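Local coordinates for invasion-associated protein (Mycobacterium tuberculosis, PDB 4LJ1), which probably binds peptidoglycan in the mycobacterial cell envelope, using an NlpC/p60 domain that has lost its catalytic activity, at residues Gly74-Pro79 against Tyr127-Leu132; Asp9-Arg14 against Ala57-Lys62. One frame throughout, in Å; residues are numbered along the deposited sequence.

Contact 1: residues Gly74-Pro79 against Tyr127-Leu132; sequences GQKVLP and YLVRVL
The ring of Tyr127 has Lys76 CB over one face, a CH-pi contact with CB 4.1 Å from the ring centroid, while the carbonyl of Val77 meets the ring's edge. Leu78 runs beside it and brings CD2 obliquely to Tyr127 CE1, 3.5 Å away. The second flat group, the Arg130 guanidinium, has Val77 CG2 over one face, displaced toward the rim; the two side chains cross at about a right angle.

The backbones form a small two-stranded antiparallel sheet. Val77 and Leu128 form its hydrogen-bonded pair: Val77 N reaches Leu128 O at 2.9 Å, and Leu128 N returns to Val77 O. Further along, Arg130 N bonds to Gln75 O, and Val129 CA adds a C-H...O contact to that oxygen at 3.2 Å. Then the strands part, and water takes over: one molecule accepts from Gln75 N (2.8 Å) and donates to Arg130 O.

Gln75 extends alongside Arg130, CG anti to its backbone N (chi1 180°), with amide and guanidinium planes 73° apart. A second water joins Gln75 OE1 to Arg130 NH1, and a third, at longer range, joins Gln75 NE2 to Arg130 O. Lys76 instead bends its chain back, and NZ donates to Gly74 O at 2.8 Å and to Tyr71 O near the end of helix 67-73. Arg130 has stronger partners in Asp86, a salt bridge through NE, and Gln81 O, bonded through NH2.

The strand pair thus joins the end of helix 67-73 to the chain's last strand in this NlpC/p60 domain. The Asp86 carboxylate pairs with the charge of Arg130, whereas carbonyl oxygens satisfy N-H groups of the Lys76 ammonium without neutralising its charge.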
loop_
_atom_site.group_PDB
_atom_site.type_symbol
_atom_site.label_atom_id
_atom_site.label_comp_id
_atom_site.label_asym_id
_atom_site.label_seq_id
_atom_site.Cartn_x
_atom_site.Cartn_y
_atom_site.Cartn_z
ATOM N N GLY A 74 5.990 -4.844 10.340
ATOM C CA GLY A 74 6.678 -3.664 9.813
ATOM C C GLY A 74 7.251 -2.741 10.893
ATOM O O GLY A 74 6.726 -2.655 12.013
ATOM N N GLN A 75 8.320 -2.020 10.539
ATOM C CA GLN A 75 8.912 -0.940 11.381
ATOM C C GLN A 75 7.890 0.169 11.519
ATOM O O GLN A 75 7.449 0.735 10.532
ATOM C CB GLN A 75 10.185 -0.325 10.748
ATOM C CG GLN A 75 10.813 0.792 11.596
ATOM C CD GLN A 75 11.802 1.718 10.883
ATOM O OE1 GLN A 75 11.962 2.896 11.252
ATOM N NE2 GLN A 75 12.489 1.191 9.895
ATOM N N LYS A 76 7.521 0.478 12.746
ATOM C CA LYS A 76 6.480 1.459 13.019
ATOM C C LYS A 76 7.028 2.871 13.023
ATOM O O LYS A 76 8.064 3.133 13.632
ATOM C CB LYS A 76 5.812 1.174 14.368
ATOM C CG LYS A 76 5.291 -0.245 14.530
ATOM C CD LYS A 76 4.223 -0.576 13.496
ATOM C CE LYS A 76 3.563 -1.921 13.775
ATOM N NZ LYS A 76 4.489 -3.092 13.694
ATOM N N VAL A 77 6.307 3.774 12.385
ATOM C CA VAL A 77 6.675 5.181 12.203
ATOM C C VAL A 77 5.482 6.047 12.652
ATOM O O VAL A 77 4.355 5.853 12.200
ATOM C CB VAL A 77 6.840 5.437 10.661
ATOM C CG1 VAL A 77 6.988 6.924 10.317
ATOM C CG2 VAL A 77 7.995 4.600 10.106
ATOM N N LEU A 78 5.707 7.021 13.515
ATOM C CA LEU A 78 4.667 7.980 13.875
ATOM C C LEU A 78 4.354 8.904 12.707
ATOM O O LEU A 78 5.241 9.218 11.924
ATOM C CB LEU A 78 5.090 8.806 15.103
ATOM C CG LEU A 78 5.146 8.009 16.414
ATOM C CD1 LEU A 78 6.055 8.684 17.432
ATOM C CD2 LEU A 78 3.738 7.803 16.959
ATOM N N PRO A 79 3.108 9.367 12.582
ATOM C CA PRO A 79 2.754 10.230 11.449
ATOM C C PRO A 79 3.635 11.467 11.258
ATOM O O PRO A 79 3.921 11.851 10.132
ATOM C CB PRO A 79 1.304 10.604 11.739
ATOM C CG PRO A 79 0.766 9.411 12.482
ATOM C CD PRO A 79 1.918 8.951 13.348
ATOM N N TYR A 127 0.156 4.102 13.585
ATOM C CA TYR A 127 1.498 4.085 13.024
ATOM C C TYR A 127 1.431 3.785 11.542
ATOM O O TYR A 127 0.569 3.015 11.085
ATOM C CB TYR A 127 2.316 2.991 13.682
ATOM C CG TYR A 127 2.668 3.208 15.116
ATOM C CD1 TYR A 127 3.678 4.100 15.464
ATOM C CD2 TYR A 127 2.041 2.509 16.123
ATOM C CE1 TYR A 127 4.068 4.277 16.782
ATOM C CE2 TYR A 127 2.420 2.686 17.448
ATOM C CZ TYR A 127 3.417 3.595 17.760
ATOM O OH TYR A 127 3.773 3.788 19.059
ATOM N N LEU A 128 2.359 4.370 10.770
ATOM C CA LEU A 128 2.704 3.929 9.430
ATOM C C LEU A 128 3.764 2.838 9.551
ATOM O O LEU A 128 4.360 2.640 10.629
ATOM C CB LEU A 128 3.208 5.095 8.578
ATOM C CG LEU A 128 2.219 6.203 8.175
ATOM C CD1 LEU A 128 1.971 7.163 9.343
ATOM C CD2 LEU A 128 2.699 6.955 6.934
ATOM N N VAL A 129 4.048 2.173 8.432
ATOM C CA VAL A 129 5.146 1.211 8.387
ATOM C C VAL A 129 6.174 1.671 7.379
ATOM O O VAL A 129 5.847 2.023 6.251
ATOM C CB VAL A 129 4.667 -0.201 8.018
ATOM C CG1 VAL A 129 5.817 -1.097 7.534
ATOM C CG2 VAL A 129 3.925 -0.802 9.198
ATOM N N ARG A 130 7.442 1.633 7.778
ATOM C CA ARG A 130 8.547 1.862 6.879
ATOM C C ARG A 130 9.128 0.531 6.441
ATOM O O ARG A 130 9.627 -0.241 7.244
ATOM C CB ARG A 130 9.639 2.694 7.532
ATOM C CG ARG A 130 10.743 3.051 6.534
ATOM C CD ARG A 130 11.430 4.343 6.850
ATOM N NE ARG A 130 10.476 5.415 6.983
ATOM C CZ ARG A 130 10.604 6.431 7.819
ATOM N NH1 ARG A 130 11.694 6.584 8.572
ATOM N NH2 ARG A 130 9.637 7.327 7.857
ATOM N N VAL A 131 9.084 0.279 5.150
ATOM C CA VAL A 131 9.490 -0.977 4.582
ATOM C C VAL A 131 10.988 -0.992 4.290
ATOM O O VAL A 131 11.674 -1.965 4.589
ATOM C CB VAL A 131 8.696 -1.205 3.277
ATOM C CG1 VAL A 131 9.112 -2.485 2.598
ATOM C CG2 VAL A 131 7.204 -1.208 3.572
ATOM N N LEU A 132 11.494 0.098 3.732
ATOM C CA LEU A 132 12.891 0.141 3.303
ATOM C C LEU A 132 13.824 0.603 4.406
ATOM O O LEU A 132 13.510 1.533 5.145
ATOM C CB LEU A 132 13.030 1.046 2.088
ATOM C CG LEU A 132 12.292 0.500 0.867
ATOM C CD1 LEU A 132 12.263 1.510 -0.270
ATOM C CD2 LEU A 132 12.908 -0.807 0.408
HETATM O O HOH W 1 9.461 -2.836 8.068
HETATM O O HOH W 2 13.833 4.769 9.843
HETATM O O HOH W 3 12.689 -1.112 7.702
#

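Contact 2: residues Asp9-Arg14 against Ala57-Lys62; sequences DVVIAR and AGAGLK
Arg14 brings one face of its guanidinium up to the Ala57-Gly58 peptide, the start of a type I beta turn from Ala57 to Gly60 that leads out of helix 48-57. In catalytic NlpC/p60 domains the equivalent helix carries the nucleophilic cysteine at its beginning; the contact here involves the other end. Gly58 N sits 3.3 Å above the guanidinium plane, toward its rim, with Ala57 C over the same face. Arg14 NE and Gly58 N are both donors, so this is a van der Waals approach of the peptide over that face and not a hydrogen bond. The Arg14 chain also lies close: CD is 3.4 Å from Gly58 CA, an approach possible because Gly58 carries no side chain on the side facing the helix. At the other end of the group, NH2 touches Ala57 CB at 3.8 Å.

One turn earlier on helix 5-16, Val10 and Val11 meet the same turn. Val10 brings CG1 to the Gly58 carbonyl oxygen, a loose contact near the surface, while the buried Val11 places CG2 against Ala59 CB. The only polar closeness across these segments is that of the two donors, so packing carries the contact.

What fixes the arginine lies in the next shell. Its chain bends at chi3 (68°), and NH2 donates to Tyr54 O near the end of helix 48-57. The Tyr54 ring adds a cation-pi interaction. Behind Val11, Ala55 and Tyr56 of that helix continue the apolar packing, and Ile30 lies against Ala57. The N-terminal helix is thereby packed onto the exit of helix 48-57. The turn itself is closed from within by Gly60 N, which donates to Ala57 O at 2.9 Å.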
loop_
_atom_site.group_PDB
_atom_site.type_symbol
_atom_site.label_atom_id
_atom_site.label_comp_id
_atom_site.label_asym_id
_atom_site.label_seq_id
_atom_site.Cartn_x
_atom_site.Cartn_y
_atom_site.Cartn_z
ATOM N N ASP A 9 11.497 5.826 -5.202
ATOM C CA ASP A 9 10.939 6.428 -6.414
ATOM C C ASP A 9 10.493 5.353 -7.422
ATOM O O ASP A 9 9.486 5.525 -8.108
ATOM C CB ASP A 9 11.924 7.416 -7.055
ATOM C CG ASP A 9 12.092 8.717 -6.247
ATOM O OD1 ASP A 9 11.201 9.079 -5.435
ATOM O OD2 ASP A 9 13.127 9.392 -6.440
ATOM N N VAL A 10 11.227 4.251 -7.516
ATOM C CA VAL A 10 10.830 3.128 -8.372
ATOM C C VAL A 10 9.512 2.530 -7.876
ATOM O O VAL A 10 8.608 2.265 -8.657
ATOM C CB VAL A 10 11.937 2.032 -8.440
ATOM C CG1 VAL A 10 11.419 0.765 -9.096
ATOM C CG2 VAL A 10 13.182 2.562 -9.166
ATOM N N VAL A 11 9.412 2.289 -6.579
ATOM C CA VAL A 11 8.205 1.720 -5.988
ATOM C C VAL A 11 7.002 2.625 -6.243
ATOM O O VAL A 11 5.917 2.184 -6.658
ATOM C CB VAL A 11 8.441 1.498 -4.488
ATOM C CG1 VAL A 11 7.148 1.157 -3.761
ATOM C CG2 VAL A 11 9.471 0.404 -4.288
ATOM N N ILE A 12 7.196 3.917 -6.020
ATOM C CA ILE A 12 6.116 4.857 -6.245
ATOM C C ILE A 12 5.705 4.925 -7.714
ATOM O O ILE A 12 4.509 4.950 -8.033
ATOM C CB ILE A 12 6.462 6.257 -5.675
ATOM C CG1 ILE A 12 6.412 6.234 -4.136
ATOM C CG2 ILE A 12 5.494 7.315 -6.213
ATOM C CD1 ILE A 12 6.971 7.457 -3.446
ATOM N N ALA A 13 6.682 4.968 -8.616
ATOM C CA ALA A 13 6.365 5.003 -10.037
ATOM C C ALA A 13 5.591 3.751 -10.450
ATOM O O ALA A 13 4.671 3.829 -11.238
ATOM C CB ALA A 13 7.631 5.119 -10.860
ATOM N N ARG A 14 5.951 2.593 -9.913
ATOM C CA ARG A 14 5.196 1.362 -10.222
ATOM C C ARG A 14 3.752 1.476 -9.759
ATOM O O ARG A 14 2.834 1.145 -10.499
ATOM C CB ARG A 14 5.824 0.162 -9.569
ATOM C CG ARG A 14 7.083 -0.300 -10.265
ATOM C CD ARG A 14 7.855 -1.303 -9.429
ATOM N NE ARG A 14 7.142 -2.566 -9.288
ATOM C CZ ARG A 14 7.261 -3.627 -10.090
ATOM N NH1 ARG A 14 8.093 -3.638 -11.123
ATOM N NH2 ARG A 14 6.568 -4.703 -9.824
ATOM N N ALA A 57 7.418 -4.920 -5.077
ATOM C CA ALA A 57 8.252 -5.848 -5.831
ATOM C C ALA A 57 9.317 -5.063 -6.610
ATOM O O ALA A 57 10.364 -5.623 -6.923
ATOM C CB ALA A 57 7.397 -6.702 -6.744
ATOM N N GLY A 58 9.100 -3.780 -6.880
ATOM C CA GLY A 58 10.133 -2.937 -7.517
ATOM C C GLY A 58 11.406 -2.782 -6.710
ATOM O O GLY A 58 12.471 -2.480 -7.263
ATOM N N ALA A 59 11.304 -2.994 -5.406
ATOM C CA ALA A 59 12.422 -2.969 -4.473
ATOM C C ALA A 59 12.989 -4.370 -4.205
ATOM O O ALA A 59 13.850 -4.542 -3.355
ATOM C CB ALA A 59 11.988 -2.308 -3.168
ATOM N N GLY A 60 12.505 -5.366 -4.946
ATOM C CA GLY A 60 12.947 -6.742 -4.762
ATOM C C GLY A 60 12.342 -7.399 -3.541
ATOM O O GLY A 60 12.828 -8.414 -3.079
ATOM N N LEU A 61 11.257 -6.824 -3.021
ATOM C CA LEU A 61 10.639 -7.268 -1.788
ATOM C C LEU A 61 9.332 -7.985 -2.078
ATOM O O LEU A 61 8.606 -7.642 -2.993
ATOM C CB LEU A 61 10.396 -6.074 -0.852
ATOM C CG LEU A 61 11.637 -5.355 -0.338
ATOM C CD1 LEU A 61 11.185 -4.221 0.564
ATOM C CD2 LEU A 61 12.593 -6.296 0.383
ATOM N N LYS A 62 9.056 -9.007 -1.305
ATOM C CA LYS A 62 7.824 -9.746 -1.408
ATOM C C LYS A 62 7.046 -9.638 -0.117
ATOM O O LYS A 62 7.245 -10.440 0.792
ATOM C CB LYS A 62 8.142 -11.205 -1.699
ATOM C CG LYS A 62 6.928 -12.037 -1.982
ATOM C CD LYS A 62 7.389 -13.464 -2.111
ATOM C CE LYS A 62 6.285 -14.389 -2.519
ATOM N NZ LYS A 62 6.888 -15.731 -2.372
#

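From the N terminus, helix 5-16 supplies the first half of contact 2, which closes a loop at 57-62 after the chain has formed the small 34-35/44-45 hairpin and helix 48-57. Helix 67-73 follows, and contact 1 then opens at 74-79 and closes at 127-132, enclosing the four-stranded antiparallel sheet of strands 87-90 to 114-118. The two loops lie in series, neither nested nor crossed, with centres about 17 Å apart. They nonetheless meet: Val131 CG1 packs on Leu61 CD1 at 3.4 Å, and Leu132 CD2 reaches Ala59 CB. Leu132 also touches Ile7 and Thr8, bringing the last strand's exit back to the N-terminal helix.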